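Local coordinates for protein uricase (Bacillus fastidiosus, PDB 4R8X) that probably catalyses the oxidation of urate by molecular oxygen to 5-hydroxyisourate, the first step of urate degradation to (S)-allantoin, at residues V47-E52 with E97-K102; F91-C96 with T157-Q162. All coordinates share one frame; numbering follows the deposited sequence.

Overall arrangement
From the N terminus, strand 5-17 runs antiparallel to strand 40-50, which carries the first segment of contact 1. Contact 1 closes a loop of 44 residues, 28 of them helical, by setting residues 97-102 of helix 88-102 against the end of that strand. Contact 2 starts earlier on the same helix, at 91-96, and closes a loop of 60 mostly strand residues on reaching 157-162. Because 91-96 lies between the two segments of contact 1, the two closures cross. Their centres are 10 Å apart, and L100 CD1 meets T157 CG2 at 3.9 Å. Helix 88-102 is thereby tied to strands 40-50 and 156-173 of one antiparallel sheet.

Contact 1: V47-E52 with E97-K102; sequences VALKGE and EAFLAK
L49 and F99 bring strand 40-50 and the last turns of helix 88-102 nearest to each other, with their CA atoms 8.8 Å apart and no hydrogen bond between the segments; side chains alone bridge that distance. F99 supplies the helical half, its CB directed at the strand and its ring carried into the interval. V47 meets it with one methyl: CG2, which stands anti to the backbone N, comes to 3.8 Å from CE2 of F99, the two side chains crossing obliquely. L49 leans in with one branch of its fork. Its CD2 lies over a face of the F99 ring, more loosely, 4.5 Å from CD1 of F99.

The arrangement is that of the tunnelling (T-) fold to which uricases belong, in which a pair of helices packs on an antiparallel sheet. The buried F99 ring also stacks on F75 of helix 69-82 and touches V109 of strand 108-125, while M72 and I76 bring the first helix of the pair onto L49 and V47. A48, between these two residues, packs on F298 of a second subunit, so at this point the strand has the helices on V47 and L49 and a neighbouring subunit at A48. At the end of the helix K102 forms a salt bridge with E186 of that second subunit.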
ATOM      1  N   VAL D  47      11.775 -10.906  15.675  1.00 11.81           N
ATOM      2  CA  VAL D  47      12.842 -11.314  16.588  1.00 11.62           C
ATOM      3  C   VAL D  47      14.190 -11.267  15.899  1.00 12.04           C
ATOM      4  O   VAL D  47      14.316 -11.687  14.751  1.00 12.73           O
ATOM      5  CB  VAL D  47      12.605 -12.736  17.169  1.00 12.45           C
ATOM      6  CG1 VAL D  47      12.429 -13.784  16.064  1.00 13.90           C
ATOM      7  CG2 VAL D  47      13.734 -13.126  18.127  1.00 12.84           C
ATOM      8  N   ALA D  48      15.189 -10.732  16.601  1.00 11.28           N
ATOM      9  CA  ALA D  48      16.562 -10.723  16.121  1.00 11.22           C
ATOM     10  C   ALA D  48      17.451 -11.365  17.173  1.00 11.14           C
ATOM     11  O   ALA D  48      17.354 -11.022  18.358  1.00 12.16           O
ATOM     12  CB  ALA D  48      17.023  -9.297  15.845  1.00 12.79           C
ATOM     13  N   LEU D  49      18.292 -12.304  16.742  1.00 11.04           N
ATOM     14  CA  LEU D  49      19.274 -12.933  17.626  1.00 11.46           C
ATOM     15  C   LEU D  49      20.647 -12.321  17.377  1.00 11.40           C
ATOM     16  O   LEU D  49      21.014 -12.029  16.246  1.00 12.07           O
ATOM     17  CB  LEU D  49      19.320 -14.440  17.370  1.00 12.97           C
ATOM     18  CG  LEU D  49      17.999 -15.205  17.411  1.00 13.60           C
ATOM     19  CD1 LEU D  49      18.284 -16.697  17.405  1.00 13.99           C
ATOM     20  CD2 LEU D  49      17.150 -14.826  18.618  1.00 13.78           C
ATOM     21  N   LYS D  50      21.418 -12.139  18.445  1.00 11.94           N
ATOM     22  CA  LYS D  50      22.752 -11.548  18.348  1.00 12.03           C
ATOM     23  C   LYS D  50      23.761 -12.330  19.164  1.00 13.05           C
ATOM     24  O   LYS D  50      23.425 -12.941  20.181  1.00 14.25           O
ATOM     25  CB  LYS D  50      22.748 -10.110  18.866  1.00 13.91           C
ATOM     26  CG  LYS D  50      21.862  -9.150  18.094  1.00 15.42           C
ATOM     27  CD  LYS D  50      21.819  -7.784  18.769  1.00 16.93           C
ATOM     28  CE  LYS D  50      20.910  -6.820  18.013  1.00 17.59           C
ATOM     29  NZ  LYS D  50      20.904  -5.474  18.652  1.00 18.12           N
ATOM     30  N   GLY D  51      25.008 -12.286  18.716  1.00 14.65           N
ATOM     31  CA  GLY D  51      26.107 -12.855  19.471  1.00 15.43           C
ATOM     32  C   GLY D  51      27.345 -13.021  18.623  1.00 15.21           C
ATOM     33  O   GLY D  51      27.259 -13.352  17.447  1.00 13.89           O
ATOM     34  N   GLU D  52      28.506 -12.802  19.228  1.00 17.22           N
ATOM     35  CA  GLU D  52      29.769 -12.943  18.517  1.00 17.09           C
ATOM     36  C   GLU D  52      29.928 -14.341  17.920  1.00 16.69           C
ATOM     37  O   GLU D  52      30.610 -14.517  16.912  1.00 17.09           O
ATOM     38  CB  GLU D  52      30.943 -12.640  19.452  1.00 18.17           C
ATOM     39  CG  GLU D  52      30.951 -13.490  20.717  0.52 20.35           C
ATOM     40  CD  GLU D  52      32.249 -13.376  21.497  0.25 21.78           C
ATOM     41  OE1 GLU D  52      33.310 -13.173  20.867  0.28 22.39           O
ATOM     42  OE2 GLU D  52      32.209 -13.491  22.740  0.36 22.41           O
ATOM     43  N   GLU D  97      14.009 -13.493  27.347  1.00 12.79           N
ATOM     44  CA  GLU D  97      14.695 -14.225  28.409  1.00 13.20           C
ATOM     45  C   GLU D  97      14.658 -15.717  28.133  1.00 14.57           C
ATOM     46  O   GLU D  97      15.638 -16.426  28.371  1.00 14.76           O
ATOM     47  CB  GLU D  97      14.078 -13.876  29.759  1.00 14.45           C
ATOM     48  CG  GLU D  97      14.464 -12.467  30.174  1.00 15.20           C
ATOM     49  CD  GLU D  97      13.698 -11.917  31.361  1.00 17.08           C
ATOM     50  OE1 GLU D  97      12.631 -12.460  31.723  1.00 19.06           O
ATOM     51  OE2 GLU D  97      14.180 -10.919  31.933  1.00 17.04           O
ATOM     52  N   ALA D  98      13.535 -16.192  27.600  1.00 14.63           N
ATOM     53  CA  ALA D  98      13.389 -17.608  27.283  1.00 14.42           C
ATOM     54  C   ALA D  98      14.378 -18.043  26.199  1.00 14.29           C
ATOM     55  O   ALA D  98      14.999 -19.106  26.311  1.00 13.99           O
ATOM     56  CB  ALA D  98      11.957 -17.904  26.857  1.00 14.23           C
ATOM     57  N   PHE D  99      14.525 -17.232  25.149  1.00 14.16           N
ATOM     58  CA  PHE D  99      15.515 -17.527  24.114  1.00 14.21           C
ATOM     59  C   PHE D  99      16.915 -17.641  24.732  1.00 15.17           C
ATOM     60  O   PHE D  99      17.663 -18.575  24.429  1.00 15.55           O
ATOM     61  CB  PHE D  99      15.529 -16.433  23.033  1.00 13.13           C
ATOM     62  CG  PHE D  99      14.593 -16.669  21.872  1.00 13.47           C
ATOM     63  CD1 PHE D  99      14.770 -17.739  21.018  1.00 13.77           C
ATOM     64  CD2 PHE D  99      13.582 -15.763  21.598  1.00 12.26           C
ATOM     65  CE1 PHE D  99      13.932 -17.929  19.929  1.00 13.66           C
ATOM     66  CE2 PHE D  99      12.740 -15.935  20.510  1.00 12.13           C
ATOM     67  CZ  PHE D  99      12.909 -17.028  19.678  1.00 13.79           C
ATOM     68  N   LEU D 100      17.269 -16.689  25.596  1.00 15.09           N
ATOM     69  CA  LEU D 100      18.596 -16.690  26.213  1.00 14.71           C
ATOM     70  C   LEU D 100      18.805 -17.898  27.115  1.00 16.05           C
ATOM     71  O   LEU D 100      19.921 -18.421  27.203  1.00 16.19           O
ATOM     72  CB  LEU D 100      18.838 -15.390  26.972  1.00 14.42           C
ATOM     73  CG  LEU D 100      19.043 -14.165  26.077  1.00 15.53           C
ATOM     74  CD1 LEU D 100      19.058 -12.895  26.898  1.00 16.05           C
ATOM     75  CD2 LEU D 100      20.324 -14.304  25.253  1.00 16.21           C
ATOM     76  N   ALA D 101      17.742 -18.353  27.771  1.00 15.40           N
ATOM     77  CA  ALA D 101      17.852 -19.517  28.646  1.00 16.90           C
ATOM     78  C   ALA D 101      18.064 -20.770  27.819  1.00 16.39           C
ATOM     79  O   ALA D 101      18.786 -21.683  28.229  1.00 18.55           O
ATOM     80  CB  ALA D 101      16.612 -19.654  29.510  1.00 18.22           C
ATOM     81  N   LYS D 102      17.424 -20.818  26.652  1.00 15.69           N
ATOM     82  CA  LYS D 102      17.489 -22.001  25.800  1.00 16.51           C
ATOM     83  C   LYS D 102      18.814 -22.103  25.040  1.00 17.27           C
ATOM     84  O   LYS D 102      19.349 -23.189  24.869  1.00 18.06           O
ATOM     85  CB  LYS D 102      16.312 -22.008  24.821  1.00 17.86           C
ATOM     86  CG  LYS D 102      16.266 -23.206  23.904  1.00 19.12           C
ATOM     87  CD  LYS D 102      16.214 -24.493  24.686  1.00 20.47           C
ATOM     88  CE  LYS D 102      15.959 -25.662  23.755  1.00 22.40           C
ATOM     89  NZ  LYS D 102      15.826 -26.914  24.536  1.00 23.83           N
TER

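Contact 2: F91-C96 with T157-Q162; sequences FLQYVC and TEVVEQ
A classic beta bulge, in which V160 and E161 both face E149 of the adjacent strand, turns strand 156-173 through a corner, and the residues just before and after it, V159 and Q162, meet Q93 of helix 88-102. Q93 and V159 have the closest CA atoms of the two segments, 8.1 Å apart. The glutamine reaches across with its CG anti to the backbone N (chi1 -175°) and its chain extended, which brings the terminal amide to the strand. There the V159 methyl CG2 sits over the flat amide: it is 3.7 Å from NE2 of Q93 and 3.8 Å from both CD and OE1 of Q93, and such near-equal distances place it above the group. The two side chains cross at about a right angle.

Q162 makes its approach through water. One molecule donates to OE1 of Q93 at 2.8 Å and accepts from NE2 of Q162 at 3.0 Å, with an angle of about 101° at its oxygen, close to tetrahedral; the direct separation of Q93 OE1 and Q162 NE2 is 4.4 Å. Q93 NE2 is hydrogen-bonded to OE2 of E97, one turn on in the same helix, and Q162 NE2 has the backbone O of Q211 besides the water.

The buried Q93 amide thus has its oxygen bonded to water and its nitrogen to a carboxylate, while one face meets the V159 methyl. The E97 carboxylate needs a donor, which indicates that NE2 lies on that side; the water agrees but would not decide it.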
ATOM      1  N   PHE D  91       5.170  -9.745  27.623  1.00 11.87           N
ATOM      2  CA  PHE D  91       5.363 -10.876  26.734  1.00 13.04           C
ATOM      3  C   PHE D  91       6.720 -10.840  26.027  1.00 12.54           C
ATOM      4  O   PHE D  91       7.406 -11.852  25.962  1.00 13.30           O
ATOM      5  CB  PHE D  91       4.246 -10.947  25.700  1.00 12.65           C
ATOM      6  CG  PHE D  91       4.410 -12.074  24.723  1.00 12.58           C
ATOM      7  CD1 PHE D  91       4.423 -13.390  25.166  1.00 13.43           C
ATOM      8  CD2 PHE D  91       4.575 -11.821  23.366  1.00 13.84           C
ATOM      9  CE1 PHE D  91       4.589 -14.437  24.274  1.00 13.40           C
ATOM     10  CE2 PHE D  91       4.732 -12.856  22.467  1.00 13.69           C
ATOM     11  CZ  PHE D  91       4.737 -14.173  22.914  1.00 13.51           C
ATOM     12  N   LEU D  92       7.115  -9.675  25.513  1.00 11.54           N
ATOM     13  CA  LEU D  92       8.376  -9.570  24.795  1.00 11.71           C
ATOM     14  C   LEU D  92       9.574  -9.875  25.700  1.00 12.68           C
ATOM     15  O   LEU D  92      10.500 -10.577  25.290  1.00 12.71           O
ATOM     16  CB  LEU D  92       8.521  -8.187  24.143  1.00 12.22           C
ATOM     17  CG  LEU D  92       7.475  -7.821  23.086  1.00 12.80           C
ATOM     18  CD1 LEU D  92       7.935  -6.566  22.367  1.00 13.68           C
ATOM     19  CD2 LEU D  92       7.204  -8.964  22.092  1.00 14.04           C
ATOM     20  N   GLN D  93       9.556  -9.360  26.923  1.00 12.61           N
ATOM     21  CA  GLN D  93      10.670  -9.656  27.819  1.00 12.90           C
ATOM     22  C   GLN D  93      10.723 -11.142  28.176  1.00 13.94           C
ATOM     23  O   GLN D  93      11.799 -11.730  28.218  1.00 14.50           O
ATOM     24  CB  GLN D  93      10.627  -8.816  29.090  1.00 14.42           C
ATOM     25  CG  GLN D  93      11.856  -9.037  29.947  1.00 15.62           C
ATOM     26  CD  GLN D  93      11.955  -8.061  31.085  1.00 15.94           C
ATOM     27  OE1 GLN D  93      11.314  -7.012  31.081  1.00 15.44           O
ATOM     28  NE2 GLN D  93      12.765  -8.398  32.075  1.00 16.42           N
ATOM     29  N   TYR D  94       9.551 -11.729  28.416  1.00 13.69           N
ATOM     30  CA  TYR D  94       9.407 -13.156  28.678  1.00 13.17           C
ATOM     31  C   TYR D  94      10.057 -13.986  27.570  1.00 13.35           C
ATOM     32  O   TYR D  94      10.828 -14.913  27.835  1.00 14.34           O
ATOM     33  CB  TYR D  94       7.914 -13.475  28.826  1.00 14.10           C
ATOM     34  CG  TYR D  94       7.505 -14.933  28.901  1.00 14.54           C
ATOM     35  CD1 TYR D  94       7.858 -15.733  29.985  1.00 15.23           C
ATOM     36  CD2 TYR D  94       6.681 -15.486  27.922  1.00 16.12           C
ATOM     37  CE1 TYR D  94       7.437 -17.051  30.058  1.00 15.43           C
ATOM     38  CE2 TYR D  94       6.265 -16.795  27.989  1.00 17.47           C
ATOM     39  CZ  TYR D  94       6.641 -17.576  29.054  1.00 17.40           C
ATOM     40  OH  TYR D  94       6.214 -18.880  29.118  1.00 18.44           O
ATOM     41  N   VAL D  95       9.757 -13.646  26.322  1.00 12.79           N
ATOM     42  CA  VAL D  95      10.314 -14.363  25.172  1.00 12.93           C
ATOM     43  C   VAL D  95      11.824 -14.178  25.014  1.00 12.14           C
ATOM     44  O   VAL D  95      12.538 -15.148  24.771  1.00 13.34           O
ATOM     45  CB  VAL D  95       9.575 -13.984  23.870  1.00 13.95           C
ATOM     46  CG1 VAL D  95      10.280 -14.565  22.640  1.00 14.75           C
ATOM     47  CG2 VAL D  95       8.124 -14.459  23.925  1.00 15.27           C
ATOM     48  N   CYS D  96      12.299 -12.938  25.149  1.00 12.72           N
ATOM     49  CA  CYS D  96      13.734 -12.653  25.105  1.00 12.91           C
ATOM     50  C   CYS D  96      14.494 -13.501  26.113  1.00 12.75           C
ATOM     51  O   CYS D  96      15.506 -14.121  25.784  1.00 13.19           O
ATOM     52  CB  CYS D  96      13.992 -11.182  25.438  1.00 14.67           C
ATOM     53  SG  CYS D  96      13.546  -9.982  24.165  1.00 15.00           S
ATOM     54  N   THR D 157      21.065 -11.653  33.216  1.00 16.71           N
ATOM     55  CA  THR D 157      20.674 -10.899  32.027  1.00 16.94           C
ATOM     56  C   THR D 157      20.185  -9.514  32.424  1.00 16.77           C
ATOM     57  O   THR D 157      19.860  -9.265  33.586  1.00 18.55           O
ATOM     58  CB  THR D 157      19.541 -11.590  31.225  1.00 17.09           C
ATOM     59  OG1 THR D 157      18.367 -11.702  32.042  1.00 18.01           O
ATOM     60  CG2 THR D 157      19.960 -12.968  30.740  1.00 17.47           C
ATOM     61  N   GLU D 158      20.118  -8.615  31.449  1.00 15.03           N
ATOM     62  CA  GLU D 158      19.610  -7.270  31.678  1.00 15.88           C
ATOM     63  C   GLU D 158      18.866  -6.762  30.446  1.00 14.59           C
ATOM     64  O   GLU D 158      19.196  -7.119  29.309  1.00 15.09           O
ATOM     65  CB  GLU D 158      20.743  -6.300  32.043  1.00 17.36           C
ATOM     66  CG  GLU D 158      21.709  -5.982  30.897  1.00 19.85           C
ATOM     67  CD  GLU D 158      22.802  -4.993  31.294  1.00 22.05           C
ATOM     68  OE1 GLU D 158      23.683  -4.709  30.456  1.00 24.09           O
ATOM     69  OE2 GLU D 158      22.784  -4.507  32.445  1.00 23.76           O
ATOM     70  N   VAL D 159      17.862  -5.929  30.687  1.00 14.76           N
ATOM     71  CA  VAL D 159      17.171  -5.235  29.605  1.00 14.17           C
ATOM     72  C   VAL D 159      18.045  -4.092  29.120  1.00 15.05           C
ATOM     73  O   VAL D 159      18.422  -3.221  29.906  1.00 17.74           O
ATOM     74  CB  VAL D 159      15.833  -4.681  30.091  1.00 14.03           C
ATOM     75  CG1 VAL D 159      15.196  -3.798  29.018  1.00 14.48           C
ATOM     76  CG2 VAL D 159      14.917  -5.830  30.478  1.00 15.58           C
ATOM     77  N   VAL D 160      18.416  -4.121  27.846  1.00 13.58           N
ATOM     78  CA  VAL D 160      19.262  -3.065  27.298  1.00 15.44           C
ATOM     79  C   VAL D 160      18.471  -2.071  26.459  1.00 16.02           C
ATOM     80  O   VAL D 160      18.948  -0.979  26.176  1.00 17.64           O
ATOM     81  CB  VAL D 160      20.482  -3.623  26.522  1.00 15.42           C
ATOM     82  CG1 VAL D 160      21.444  -4.343  27.478  1.00 15.72           C
ATOM     83  CG2 VAL D 160      20.035  -4.536  25.407  1.00 16.50           C
ATOM     84  N   GLU D 161      17.255  -2.443  26.068  1.00 15.75           N
ATOM     85  CA  GLU D 161      16.319  -1.476  25.501  1.00 16.00           C
ATOM     86  C   GLU D 161      14.891  -1.866  25.848  1.00 14.78           C
ATOM     87  O   GLU D 161      14.528  -3.027  25.739  1.00 13.74           O
ATOM     88  CB  GLU D 161      16.457  -1.351  23.981  1.00 17.07           C
ATOM     89  CG  GLU D 161      15.404  -0.393  23.393  1.00 19.74           C
ATOM     90  CD  GLU D 161      15.621  -0.039  21.933  1.00 22.86           C
ATOM     91  OE1 GLU D 161      16.612  -0.506  21.332  1.00 23.66           O
ATOM     92  OE2 GLU D 161      14.793   0.726  21.389  1.00 24.70           O
ATOM     93  N   GLN D 162      14.096  -0.891  26.273  1.00 13.49           N
ATOM     94  CA  GLN D 162      12.664  -1.082  26.462  1.00 12.62           C
ATOM     95  C   GLN D 162      11.939   0.107  25.845  1.00 11.97           C
ATOM     96  O   GLN D 162      12.266   1.252  26.143  1.00 13.41           O
ATOM     97  CB  GLN D 162      12.314  -1.231  27.945  1.00 13.92           C
ATOM     98  CG  GLN D 162      10.867  -1.611  28.238  1.00 14.87           C
ATOM     99  CD  GLN D 162      10.574  -1.597  29.725  1.00 14.99           C
ATOM    100  OE1 GLN D 162      10.626  -0.548  30.359  1.00 16.04           O
ATOM    101  NE2 GLN D 162      10.284  -2.765  30.294  1.00 15.30           N
TER
HETATM  102  O   HOH W   1       9.451  -5.523  29.601  1.00 18.22           O